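Local coordinates for uncharacterized hypothetical protein (Bacteroides uniformis, PDB 4EIU) that is of unknown function but belongs to the DUF3823 family, whose N-terminal domain is grouped with the transthyretin-like beta folds, at residues Pro113-Glu118 and Arg237-Glu242; Val162-Phe167 and Ala222-Tyr227. One frame throughout, in Å; residues are numbered along the deposited sequence.

Interaction 1 (Pro113-Glu118 and Arg237-Glu242); sequences PFLNVE and RWNYSE
Asn239 reaches across to the backbone of 113-118 with its carboxamide, and Leu115 N donates to Asn239 OD1 at 3.0 Å. The bond is bent, 138° at the hydrogen, and the donor stands well above the amide plane. CG stands anti to the carbonyl carbon of Asn239 (chi1 -66°), which sets it facing Leu115; Pro113 CB lies 3.7 Å from Asn239 ND2. That ND2 has a hydrogen bond of its own with Pro78 O, so both ends of the buried amide are occupied and its rotation is fixed. An alanine at Asn239 would probably leave Leu115 N and Pro78 O without these partners and open a gap beside Pro113. Farther along, Val117 turns its side chain toward the other strand, and its CG2 rests 3.7 Å from Asn239 O. Water 1 joins the two backbones here, accepting from Val117 N at 2.9 Å and bridging to Tyr240 O. Next to it, Ser241 CA makes a CA-H...O contact of 3.2 Å with Val117 O. Ser241 OG turns instead to Glu242 O, at 2.8 Å, and also bonds with Ala221 N. The touching parts run in roughly the same direction, 28° apart, yet they belong to different sheets: 115-126 is an outermost strand of the sheet it forms with 129-138 and 202-206, 239-247 an outermost strand of the four-stranded sheet next to 216-225, and Leu115 and Val117 also pack on Val136 and Val134 of strand 129-138.

Interaction 2 (Val162-Phe167 and Ala222-Tyr227); sequences VTDIQF and AARINY
Arg224 and Asp164 meet with their flat groups almost perpendicular, the carboxylate and guanidinium planes 84° apart. Arg224 NE points its hydrogen at Asp164 OD1 in a salt bridge of 2.9 Å that is nearly straight, 172° at the hydrogen. The acid offers its syn lone pair, and the oxygen lies at the edge of the guanidinium, in its plane. Both side chains start with CG between backbone N and carbonyl carbon; from there the arginine runs extended as far as NE. Thr163 OG1 donates to the same OD1 from its anti side, at 2.7 Å, so a hydroxyl and a cation grip one oxygen. The other oxygen, OD2, is met from above the carboxylate plane by Gln166 NE2, its chain bent at chi2, and OD2 also bonds with Trp238 NE1. These donors together would be expected to favour the charged form of the acid. The frame beneath is an antiparallel strand pair in a four-stranded sheet, 162-170 lying between 186-189 and 216-225. Gln166 and Ala222 form a hydrogen-bonded pair, with Gln166 N to Ala222 O at 2.8 Å and a return bond from Ala222 N to Gln166 O. Nearer the other end Thr163 N gives a 3.0 Å bond to Arg224 O. Where Asn226 centres an inverse gamma turn, Thr163 CG2 lies 3.6 Å from Asn226 CB, the two side chains crossing at about a right angle. On the face away from the salt bridge, Val162 CG2 meets Ile225 CG2 at 4.2 Å, and Ile165 packs beside Ala223. Leu115 touches Val162 and Ala223 from strand 115-126, while Arg138 of strand 129-138 touches Val162 and Ile225.

Overall arrangement
Both segments of interaction 2 fall in sequence between the two segments of interaction 1, and the centres of the two contacts are 9 Å apart. Strands 216-225 and 239-247 are neighbours in one sheet, and Asn239 N lies 2.8 Å from Ala223 O, a probable hydrogen bond that joins the two contacts. A second link runs between side chains: Trp238 NE1 lies 2.8 Å from Asp164 OD2, a probable hydrogen bond, and 3.5 Å from Arg224 CD. The function is unknown, so no active site can be assigned here. The nearest atoms of a bound PEG, probably from the crystallisation liquor, lie about 3 Å from the Arg224 side chain, and it bonds with Tyr227 OH.

Interaction 1 (Pro113-Glu118 and Arg237-Glu242)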
ATOM      1  N   PRO A 113      -3.452   4.494  -6.777  1.00 39.30           N
ATOM      2  CA  PRO A 113      -3.756   3.903  -5.485  1.00 37.92           C
ATOM      3  C   PRO A 113      -5.268   3.892  -5.275  1.00 39.38           C
ATOM      4  O   PRO A 113      -5.940   4.763  -5.741  1.00 37.50           O
ATOM      5  CB  PRO A 113      -3.105   4.863  -4.479  1.00 39.88           C
ATOM      6  CG  PRO A 113      -2.979   6.158  -5.200  1.00 44.52           C
ATOM      7  CD  PRO A 113      -2.874   5.842  -6.665  1.00 38.55           C
ATOM      8  N   PHE A 114      -5.766   2.914  -4.528  1.00 38.83           N
ATOM      9  CA  PHE A 114      -7.189   2.817  -4.320  1.00 38.13           C
ATOM     10  C   PHE A 114      -7.721   3.981  -3.475  1.00 43.00           C
ATOM     11  O   PHE A 114      -8.797   4.504  -3.742  1.00 41.37           O
ATOM     12  CB  PHE A 114      -7.530   1.521  -3.590  1.00 39.64           C
ATOM     13  CG  PHE A 114      -7.096   0.274  -4.291  1.00 39.88           C
ATOM     14  CD1 PHE A 114      -7.246   0.139  -5.653  1.00 35.25           C
ATOM     15  CD2 PHE A 114      -6.581  -0.788  -3.580  1.00 34.75           C
ATOM     16  CE1 PHE A 114      -6.872  -1.031  -6.295  1.00 36.93           C
ATOM     17  CE2 PHE A 114      -6.200  -1.957  -4.220  1.00 36.21           C
ATOM     18  CZ  PHE A 114      -6.382  -2.087  -5.583  1.00 35.43           C
ATOM     19  N   LEU A 115      -6.962   4.351  -2.451  1.00 40.52           N
ATOM     20  CA  LEU A 115      -7.345   5.352  -1.424  1.00 43.60           C
ATOM     21  C   LEU A 115      -6.174   6.255  -1.064  1.00 43.62           C
ATOM     22  O   LEU A 115      -5.016   5.839  -1.122  1.00 43.55           O
ATOM     23  CB  LEU A 115      -7.833   4.645  -0.148  1.00 44.93           C
ATOM     24  CG  LEU A 115      -9.037   3.676  -0.252  1.00 43.21           C
ATOM     25  CD1 LEU A 115      -9.311   2.936   1.076  1.00 45.98           C
ATOM     26  CD2 LEU A 115     -10.321   4.417  -0.674  1.00 42.19           C
ATOM     27  N   ASN A 116      -6.495   7.493  -0.720  1.00 46.69           N
ATOM     28  CA  ASN A 116      -5.590   8.393  -0.071  1.00 48.99           C
ATOM     29  C   ASN A 116      -6.037   8.542   1.364  1.00 53.41           C
ATOM     30  O   ASN A 116      -7.236   8.716   1.640  1.00 48.39           O
ATOM     31  CB  ASN A 116      -5.604   9.742  -0.776  1.00 50.97           C
ATOM     32  CG  ASN A 116      -5.031   9.672  -2.169  1.00 52.97           C
ATOM     33  OD1 ASN A 116      -4.095   8.924  -2.429  1.00 53.49           O
ATOM     34  ND2 ASN A 116      -5.559  10.482  -3.060  1.00 57.91           N
ATOM     35  N   VAL A 117      -5.084   8.484   2.272  1.00 47.78           N
ATOM     36  CA  VAL A 117      -5.380   8.485   3.704  1.00 49.60           C
ATOM     37  C   VAL A 117      -4.466   9.473   4.388  1.00 55.92           C
ATOM     38  O   VAL A 117      -3.255   9.379   4.242  1.00 53.43           O
ATOM     39  CB  VAL A 117      -5.142   7.095   4.333  1.00 48.84           C
ATOM     40  CG1 VAL A 117      -5.522   7.110   5.825  1.00 48.96           C
ATOM     41  CG2 VAL A 117      -5.862   5.996   3.546  1.00 46.77           C
ATOM     42  N   GLU A 118      -5.038  10.410   5.141  1.00 57.90           N
ATOM     43  CA  GLU A 118      -4.230  11.427   5.813  1.00 64.03           C
ATOM     44  C   GLU A 118      -4.785  11.723   7.189  1.00 68.29           C
ATOM     45  O   GLU A 118      -5.977  11.520   7.453  1.00 65.75           O
ATOM     46  CB  GLU A 118      -4.218  12.717   4.989  1.00 65.25           C
ATOM     47  CG  GLU A 118      -5.614  13.326   4.820  1.00 79.31           C
ATOM     48  CD  GLU A 118      -5.699  14.366   3.721  1.00 95.31           C
ATOM     49  OE1 GLU A 118      -4.836  15.277   3.700  1.00 87.45           O
ATOM     50  OE2 GLU A 118      -6.654  14.289   2.901  1.00 87.94           O
ATOM     51  N   ARG A 237      -4.807  -4.965   0.536  1.00 39.21           N
ATOM     52  CA  ARG A 237      -3.698  -4.137   1.004  1.00 41.34           C
ATOM     53  C   ARG A 237      -4.175  -2.724   1.357  1.00 41.00           C
ATOM     54  O   ARG A 237      -4.988  -2.137   0.642  1.00 36.99           O
ATOM     55  CB  ARG A 237      -2.622  -4.051  -0.047  1.00 35.25           C
ATOM     56  CG  ARG A 237      -2.089  -5.409  -0.508  1.00 34.35           C
ATOM     57  CD  ARG A 237      -0.917  -5.326  -1.522  1.00 37.35           C
ATOM     58  NE  ARG A 237      -0.698  -6.700  -1.913  1.00 35.68           N
ATOM     59  CZ  ARG A 237       0.234  -7.502  -1.489  1.00 40.13           C
ATOM     60  NH1 ARG A 237       1.271  -7.050  -0.758  1.00 38.44           N
ATOM     61  NH2 ARG A 237       0.125  -8.780  -1.836  1.00 37.92           N
ATOM     62  N   TRP A 238      -3.688  -2.224   2.490  1.00 38.32           N
ATOM     63  CA  TRP A 238      -3.910  -0.831   2.910  1.00 38.93           C
ATOM     64  C   TRP A 238      -3.148   0.204   2.158  1.00 38.62           C
ATOM     65  O   TRP A 238      -1.935   0.064   1.849  1.00 37.29           O
ATOM     66  CB  TRP A 238      -3.607  -0.669   4.405  1.00 40.14           C
ATOM     67  CG  TRP A 238      -4.553  -1.379   5.331  1.00 39.55           C
ATOM     68  CD1 TRP A 238      -5.879  -1.065   5.621  1.00 42.88           C
ATOM     69  CD2 TRP A 238      -4.273  -2.570   6.125  1.00 42.37           C
ATOM     70  NE1 TRP A 238      -6.397  -1.934   6.532  1.00 44.25           N
ATOM     71  CE2 TRP A 238      -5.489  -2.851   6.882  1.00 46.34           C
ATOM     72  CE3 TRP A 238      -3.139  -3.355   6.343  1.00 47.56           C
ATOM     73  CZ2 TRP A 238      -5.575  -3.916   7.749  1.00 45.69           C
ATOM     74  CZ3 TRP A 238      -3.244  -4.439   7.219  1.00 49.31           C
ATOM     75  CH2 TRP A 238      -4.431  -4.713   7.891  1.00 55.12           C
ATOM     76  N   ASN A 239      -3.843   1.321   1.939  1.00 39.69           N
ATOM     77  CA  ASN A 239      -3.189   2.619   1.754  1.00 42.05           C
ATOM     78  C   ASN A 239      -2.957   3.302   3.098  1.00 43.84           C
ATOM     79  O   ASN A 239      -3.709   3.089   4.046  1.00 43.62           O
ATOM     80  CB  ASN A 239      -3.980   3.527   0.822  1.00 42.27           C
ATOM     81  CG  ASN A 239      -4.024   2.973  -0.599  1.00 39.25           C
ATOM     82  OD1 ASN A 239      -5.062   2.488  -1.028  1.00 40.30           O
ATOM     83  ND2 ASN A 239      -2.903   3.021  -1.303  1.00 39.89           N
ATOM     84  N   TYR A 240      -1.885   4.093   3.164  1.00 43.46           N
ATOM     85  CA  TYR A 240      -1.362   4.588   4.416  1.00 44.39           C
ATOM     86  C   TYR A 240      -1.138   6.083   4.404  1.00 46.37           C
ATOM     87  O   TYR A 240      -0.764   6.651   3.379  1.00 46.53           O
ATOM     88  CB  TYR A 240       0.017   3.952   4.695  1.00 42.26           C
ATOM     89  CG  TYR A 240       0.029   2.553   5.299  1.00 40.20           C
ATOM     90  CD1 TYR A 240       0.069   2.382   6.673  1.00 43.08           C
ATOM     91  CD2 TYR A 240       0.103   1.415   4.497  1.00 37.71           C
ATOM     92  CE1 TYR A 240       0.121   1.120   7.241  1.00 44.32           C
ATOM     93  CE2 TYR A 240       0.133   0.157   5.062  1.00 40.51           C
ATOM     94  CZ  TYR A 240       0.198   0.028   6.452  1.00 40.29           C
ATOM     95  OH  TYR A 240       0.268  -1.239   7.019  1.00 44.10           O
ATOM     96  N   SER A 241      -1.302   6.687   5.587  1.00 49.11           N
ATOM     97  CA  SER A 241      -0.876   8.044   5.849  1.00 48.25           C
ATOM     98  C   SER A 241       0.609   8.110   6.168  1.00 45.51           C
ATOM     99  O   SER A 241       1.298   7.088   6.246  1.00 47.24           O
ATOM    100  CB  SER A 241      -1.663   8.619   7.016  1.00 54.10           C
ATOM    101  OG  SER A 241      -1.181   8.114   8.257  1.00 55.13           O
ATOM    102  N   GLU A 242       1.090   9.327   6.354  1.00 50.83           N
ATOM    103  CA  GLU A 242       2.398   9.537   6.952  1.00 54.53           C
ATOM    104  C   GLU A 242       2.292   9.207   8.438  1.00 54.65           C
ATOM    105  O   GLU A 242       1.211   9.386   9.026  1.00 59.36           O
ATOM    106  CB  GLU A 242       2.852  10.980   6.788  1.00 60.24           C
ATOM    107  CG  GLU A 242       3.295  11.342   5.377  1.00 67.73           C
ATOM    108  CD  GLU A 242       3.486  12.840   5.235  1.00 93.20           C
ATOM    109  OE1 GLU A 242       4.341  13.401   5.954  1.00 87.28           O
ATOM    110  OE2 GLU A 242       2.752  13.473   4.445  1.00 99.36           O
TER
HETATM  111  O   HOH W   1      -2.481   7.500   1.394  1.00 45.93           O

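Interaction 2 (Val162-Phe167 and Ala222-Tyr227)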
ATOM      1  N   VAL A 162     -15.012   0.555   0.934  1.00 46.54           N
ATOM      2  CA  VAL A 162     -14.023   0.783   1.976  1.00 47.85           C
ATOM      3  C   VAL A 162     -14.456  -0.019   3.208  1.00 49.84           C
ATOM      4  O   VAL A 162     -15.513   0.239   3.778  1.00 52.24           O
ATOM      5  CB  VAL A 162     -13.882   2.270   2.309  1.00 50.91           C
ATOM      6  CG1 VAL A 162     -12.845   2.465   3.437  1.00 48.37           C
ATOM      7  CG2 VAL A 162     -13.513   3.069   1.066  1.00 46.69           C
ATOM      8  N   THR A 163     -13.608  -0.951   3.631  1.00 45.62           N
ATOM      9  CA  THR A 163     -13.974  -1.976   4.628  1.00 45.41           C
ATOM     10  C   THR A 163     -13.549  -1.595   6.036  1.00 49.88           C
ATOM     11  O   THR A 163     -14.139  -2.065   7.004  1.00 56.25           O
ATOM     12  CB  THR A 163     -13.383  -3.370   4.251  1.00 49.47           C
ATOM     13  OG1 THR A 163     -11.940  -3.317   4.212  1.00 46.18           O
ATOM     14  CG2 THR A 163     -13.896  -3.828   2.845  1.00 50.01           C
ATOM     15  N   ASP A 164     -12.513  -0.768   6.174  1.00 51.50           N
ATOM     16  CA  ASP A 164     -11.991  -0.443   7.502  1.00 50.99           C
ATOM     17  C   ASP A 164     -11.007   0.708   7.493  1.00 58.69           C
ATOM     18  O   ASP A 164     -10.435   1.001   6.453  1.00 53.08           O
ATOM     19  CB  ASP A 164     -11.336  -1.674   8.174  1.00 50.18           C
ATOM     20  CG  ASP A 164     -10.187  -2.270   7.366  1.00 52.96           C
ATOM     21  OD1 ASP A 164     -10.465  -3.100   6.489  1.00 51.94           O
ATOM     22  OD2 ASP A 164      -9.013  -1.945   7.657  1.00 51.60           O
ATOM     23  N   ILE A 165     -10.855   1.353   8.658  1.00 56.58           N
ATOM     24  CA  ILE A 165      -9.757   2.257   8.950  1.00 56.01           C
ATOM     25  C   ILE A 165      -8.963   1.668  10.105  1.00 63.67           C
ATOM     26  O   ILE A 165      -9.537   1.170  11.071  1.00 60.41           O
ATOM     27  CB  ILE A 165     -10.220   3.660   9.383  1.00 65.56           C
ATOM     28  CG1 ILE A 165     -10.801   4.419   8.187  1.00 60.26           C
ATOM     29  CG2 ILE A 165      -9.048   4.447  10.003  1.00 58.72           C
ATOM     30  CD1 ILE A 165     -11.574   5.676   8.561  1.00 60.67           C
ATOM     31  N   GLN A 166      -7.642   1.744  10.018  1.00 56.97           N
ATOM     32  CA  GLN A 166      -6.777   1.291  11.113  1.00 64.43           C
ATOM     33  C   GLN A 166      -6.073   2.494  11.671  1.00 63.65           C
ATOM     34  O   GLN A 166      -5.694   3.390  10.904  1.00 56.34           O
ATOM     35  CB  GLN A 166      -5.719   0.309  10.597  1.00 59.42           C
ATOM     36  CG  GLN A 166      -6.291  -0.898   9.869  1.00 55.39           C
ATOM     37  CD  GLN A 166      -7.117  -1.768  10.775  1.00 62.33           C
ATOM     38  OE1 GLN A 166      -6.702  -2.057  11.903  1.00 57.56           O
ATOM     39  NE2 GLN A 166      -8.292  -2.202  10.297  1.00 55.08           N
ATOM     40  N   PHE A 167      -5.894   2.496  12.996  1.00 60.87           N
ATOM     41  CA  PHE A 167      -5.054   3.444  13.691  1.00 59.38           C
ATOM     42  C   PHE A 167      -3.948   2.619  14.349  1.00 61.05           C
ATOM     43  O   PHE A 167      -4.135   2.037  15.415  1.00 63.21           O
ATOM     44  CB  PHE A 167      -5.912   4.222  14.682  1.00 67.57           C
ATOM     45  CG  PHE A 167      -5.217   5.348  15.377  1.00 71.40           C
ATOM     46  CD1 PHE A 167      -4.497   6.295  14.680  1.00 69.36           C
ATOM     47  CD2 PHE A 167      -5.355   5.503  16.755  1.00 73.87           C
ATOM     48  CE1 PHE A 167      -3.903   7.357  15.338  1.00 69.04           C
ATOM     49  CE2 PHE A 167      -4.762   6.559  17.412  1.00 74.68           C
ATOM     50  CZ  PHE A 167      -4.022   7.481  16.702  1.00 75.66           C
ATOM     51  N   ALA A 222      -4.510   3.974   8.193  1.00 52.73           N
ATOM     52  CA  ALA A 222      -4.553   3.157   7.020  1.00 48.17           C
ATOM     53  C   ALA A 222      -5.996   2.841   6.701  1.00 49.66           C
ATOM     54  O   ALA A 222      -6.829   2.835   7.600  1.00 50.38           O
ATOM     55  CB  ALA A 222      -3.742   1.872   7.202  1.00 45.68           C
ATOM     56  N   ALA A 223      -6.282   2.621   5.414  1.00 49.99           N
ATOM     57  CA  ALA A 223      -7.639   2.218   4.963  1.00 51.59           C
ATOM     58  C   ALA A 223      -7.511   1.346   3.706  1.00 47.08           C
ATOM     59  O   ALA A 223      -6.498   1.396   2.966  1.00 41.03           O
ATOM     60  CB  ALA A 223      -8.516   3.409   4.725  1.00 46.99           C
ATOM     61  N   ARG A 224      -8.472   0.452   3.537  1.00 43.15           N
ATOM     62  CA  ARG A 224      -8.457  -0.412   2.373  1.00 39.91           C
ATOM     63  C   ARG A 224      -9.854  -0.668   1.847  1.00 43.95           C
ATOM     64  O   ARG A 224     -10.860  -0.376   2.520  1.00 45.60           O
ATOM     65  CB  ARG A 224      -7.763  -1.714   2.714  1.00 40.39           C
ATOM     66  CG  ARG A 224      -8.460  -2.520   3.792  1.00 44.31           C
ATOM     67  CD  ARG A 224      -7.772  -3.837   4.001  1.00 46.79           C
ATOM     68  NE  ARG A 224      -8.302  -4.506   5.177  1.00 46.92           N
ATOM     69  CZ  ARG A 224      -7.922  -5.699   5.601  1.00 48.54           C
ATOM     70  NH1 ARG A 224      -6.972  -6.370   4.982  1.00 48.17           N
ATOM     71  NH2 ARG A 224      -8.490  -6.213   6.690  1.00 49.06           N
ATOM     72  N   ILE A 225      -9.889  -1.205   0.640  1.00 43.27           N
ATOM     73  CA  ILE A 225     -11.105  -1.590  -0.040  1.00 41.18           C
ATOM     74  C   ILE A 225     -11.271  -3.103  -0.066  1.00 45.99           C
ATOM     75  O   ILE A 225     -10.363  -3.833   0.293  1.00 42.62           O
ATOM     76  CB  ILE A 225     -11.217  -0.981  -1.476  1.00 38.88           C
ATOM     77  CG1 ILE A 225     -10.103  -1.462  -2.416  1.00 39.02           C
ATOM     78  CG2 ILE A 225     -11.213   0.532  -1.374  1.00 35.93           C
ATOM     79  CD1 ILE A 225     -10.362  -1.229  -3.919  1.00 39.96           C
ATOM     80  N   ASN A 226     -12.442  -3.558  -0.520  1.00 42.91           N
ATOM     81  CA  ASN A 226     -12.791  -4.981  -0.619  1.00 39.59           C
ATOM     82  C   ASN A 226     -12.227  -5.637  -1.898  1.00 38.04           C
ATOM     83  O   ASN A 226     -12.953  -6.183  -2.730  1.00 41.32           O
ATOM     84  CB  ASN A 226     -14.325  -5.097  -0.524  1.00 43.26           C
ATOM     85  CG  ASN A 226     -14.822  -6.536  -0.506  1.00 51.98           C
ATOM     86  OD1 ASN A 226     -14.131  -7.406  -0.014  1.00 48.85           O
ATOM     87  ND2 ASN A 226     -16.019  -6.792  -1.075  1.00 46.84           N
ATOM     88  N   TYR A 227     -10.902  -5.585  -2.066  1.00 37.01           N
ATOM     89  CA  TYR A 227     -10.262  -6.011  -3.288  1.00 37.39           C
ATOM     90  C   TYR A 227      -8.812  -6.422  -3.025  1.00 38.97           C
ATOM     91  O   TYR A 227      -8.051  -5.672  -2.425  1.00 36.12           O
ATOM     92  CB  TYR A 227     -10.266  -4.861  -4.317  1.00 37.20           C
ATOM     93  CG  TYR A 227      -9.956  -5.329  -5.722  1.00 35.99           C
ATOM     94  CD1 TYR A 227     -10.875  -6.046  -6.465  1.00 40.48           C
ATOM     95  CD2 TYR A 227      -8.695  -5.075  -6.313  1.00 38.08           C
ATOM     96  CE1 TYR A 227     -10.573  -6.497  -7.769  1.00 36.69           C
ATOM     97  CE2 TYR A 227      -8.399  -5.520  -7.579  1.00 39.21           C
ATOM     98  CZ  TYR A 227      -9.329  -6.221  -8.305  1.00 40.85           C
ATOM     99  OH  TYR A 227      -9.005  -6.653  -9.541  1.00 40.64           O
TER
HETATM  100  O   HOH W   2     -11.650  -5.243   6.740  1.00 54.59           O